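Local coordinates for uncharacterized protein (Bombyx mori, PDB 5AZ0), which is an aldo-keto reductase of the silkworm, probably reducing carbonyl compounds with a nicotinamide cofactor, at residues A[278-281]-A[282-285]. Sequence-based numbering, arbitrary orientation.
Sequences TVTK and SRVL. With ACT (acetate ion), chain K.
Oxygen O of a bound acetate is gripped, weakly each time, by T278 OG1 at 2.9 Å and by R283 NH1 at 2.8 Å, so that one anion links the loop after strand 273-274 to the first turn of helix 281-287. The second carboxylate oxygen, OXT, takes two further bonds, from T280 OG1 (2.8 Å) and from the backbone N of V279. R283 reaches the site with its chain extended from CG to NE, crossing T280 on the way; its guanidinium lies oblique to acetate O, with OXT at its edge and in its plane.

T278 does double duty. A chi1 of -177° swings the hydroxyl to the far side of CB from the T278 nitrogen, where OG1 meets the acetate and also accepts from T280 N at 3.2 Å, an ST turn just ahead of the helix. Its methyl CG2 packs on V284 CG2 at 3.7 Å, while R283 CB brushes OG1. A valine in its place has no hydroxyl, and the turn at T280 N would probably lose its acceptor and be freer to shift, with the anion held by one donor fewer.

The helix then starts conventionally: V284 N bonds to T280 O (3.0 Å) and L285 N to K281 O (2.9 Å). V284 and L285 turn to helix 51-64, where K281 NZ also finds a salt bridge with D56.

Two hydroxyls, a backbone N-H and an arginine are well suited to an anion. In NADPH-dependent aldo-keto reductases the corresponding segment holds the 2'-phosphate of the cofactor, and the acetate, likely from the crystallisation liquor, may stand in for that group.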
ATOM      1  N   THR A 278      -2.316  10.243   5.728  1.00 41.07           N
ATOM      2  CA  THR A 278      -2.466  11.575   6.351  1.00 40.50           C
ATOM      3  C   THR A 278      -2.676  11.395   7.844  1.00 41.31           C
ATOM      4  O   THR A 278      -3.140  10.366   8.267  1.00 35.69           O
ATOM      5  CB  THR A 278      -3.653  12.336   5.733  1.00 39.13           C
ATOM      6  OG1 THR A 278      -3.747  13.648   6.302  1.00 45.98           O
ATOM      7  CG2 THR A 278      -4.982  11.587   5.923  1.00 36.96           C
ATOM      8  N   VAL A 279      -2.338  12.410   8.642  1.00 48.55           N
ATOM      9  CA  VAL A 279      -2.608  12.420  10.081  1.00 44.44           C
ATOM     10  C   VAL A 279      -3.568  13.560  10.416  1.00 45.09           C
ATOM     11  O   VAL A 279      -3.700  13.920  11.582  1.00 49.73           O
ATOM     12  CB  VAL A 279      -1.302  12.493  10.929  1.00 45.72           C
ATOM     13  CG1 VAL A 279      -0.351  11.372  10.580  1.00 43.91           C
ATOM     14  CG2 VAL A 279      -0.564  13.818  10.746  1.00 45.19           C
ATOM     15  N   THR A 280      -4.299  14.053   9.418  1.00 45.67           N
ATOM     16  CA  THR A 280      -5.222  15.190   9.558  1.00 40.40           C
ATOM     17  C   THR A 280      -6.599  14.793   9.239  1.00 38.26           C
ATOM     18  O   THR A 280      -6.881  14.380   8.120  1.00 44.04           O
ATOM     19  CB  THR A 280      -4.855  16.296   8.558  1.00 45.98           C
ATOM     20  OG1 THR A 280      -3.508  16.743   8.808  1.00 43.09           O
ATOM     21  CG2 THR A 280      -5.809  17.468   8.658  1.00 48.20           C
ATOM     22  N   LYS A 281      -7.503  14.979  10.186  1.00 37.67           N
ATOM     23  CA  LYS A 281      -8.819  14.397  10.061  1.00 40.19           C
ATOM     24  C   LYS A 281      -9.646  14.964   8.935  1.00 43.64           C
ATOM     25  O   LYS A 281     -10.599  14.284   8.413  1.00 41.44           O
ATOM     26  CB  LYS A 281      -9.608  14.562  11.375  1.00 42.37           C
ATOM     27  CG  LYS A 281      -8.972  13.913  12.597  1.00 47.64           C
ATOM     28  CD  LYS A 281      -9.800  14.189  13.854  1.00 49.03           C
ATOM     29  CE  LYS A 281      -8.954  13.971  15.076  1.00 56.58           C
ATOM     30  NZ  LYS A 281      -9.772  13.569  16.258  1.00 64.26           N
ATOM     31  N   SER A 282      -9.416  16.242   8.623  1.00 40.90           N
ATOM     32  CA  SER A 282     -10.188  16.818   7.498  1.00 46.71           C
ATOM     33  C   SER A 282      -9.745  16.113   6.181  1.00 35.89           C
ATOM     34  O   SER A 282     -10.566  15.848   5.345  1.00 39.66           O
ATOM     35  CB  SER A 282     -10.050  18.349   7.412  1.00 42.82           C
ATOM     36  OG  SER A 282      -8.718  18.720   7.650  1.00 52.16           O
ATOM     37  N   ARG A 283      -8.456  15.820   6.037  1.00 40.79           N
ATOM     38  CA  ARG A 283      -7.964  15.041   4.874  1.00 41.63           C
ATOM     39  C   ARG A 283      -8.516  13.622   4.842  1.00 40.02           C
ATOM     40  O   ARG A 283      -9.012  13.159   3.814  1.00 36.84           O
ATOM     41  CB  ARG A 283      -6.466  15.106   4.831  1.00 49.44           C
ATOM     42  CG  ARG A 283      -6.025  16.467   4.285  1.00 57.90           C
ATOM     43  CD  ARG A 283      -4.562  16.689   4.577  1.00 68.83           C
ATOM     44  NE  ARG A 283      -4.039  17.979   4.138  1.00 70.32           N
ATOM     45  CZ  ARG A 283      -2.943  18.565   4.638  1.00 85.65           C
ATOM     46  NH1 ARG A 283      -2.234  18.016   5.633  1.00 88.96           N
ATOM     47  NH2 ARG A 283      -2.551  19.732   4.149  1.00 89.43           N
ATOM     48  N   VAL A 284      -8.604  13.004   6.013  1.00 39.87           N
ATOM     49  CA  VAL A 284      -9.230  11.704   6.130  1.00 37.04           C
ATOM     50  C   VAL A 284     -10.608  11.768   5.593  1.00 35.97           C
ATOM     51  O   VAL A 284     -11.036  10.931   4.809  1.00 33.59           O
ATOM     52  CB  VAL A 284      -9.271  11.231   7.592  1.00 35.89           C
ATOM     53  CG1 VAL A 284     -10.085   9.990   7.776  1.00 34.52           C
ATOM     54  CG2 VAL A 284      -7.873  10.974   8.074  1.00 37.18           C
ATOM     55  N   LEU A 285     -11.346  12.769   6.010  1.00 38.03           N
ATOM     56  CA  LEU A 285     -12.746  12.881   5.543  1.00 38.09           C
ATOM     57  C   LEU A 285     -12.856  13.161   4.025  1.00 31.98           C
ATOM     58  O   LEU A 285     -13.700  12.611   3.303  1.00 32.93           O
ATOM     59  CB  LEU A 285     -13.439  14.016   6.324  1.00 41.03           C
ATOM     60  CG  LEU A 285     -14.876  14.324   5.931  1.00 41.17           C
ATOM     61  CD1 LEU A 285     -15.718  13.075   5.932  1.00 40.34           C
ATOM     62  CD2 LEU A 285     -15.467  15.454   6.817  1.00 43.05           C
TER
HETATM   63  C   ACT K 410      -0.910  14.986   6.603  0.80 55.15           C
HETATM   64  O   ACT K 410      -1.464  15.303   5.520  0.80 58.13           O
HETATM   65  OXT ACT K 410      -1.452  15.309   7.650  0.80 53.11           O
HETATM   66  CH3 ACT K 410       0.359  14.179   6.709  0.80 58.40           C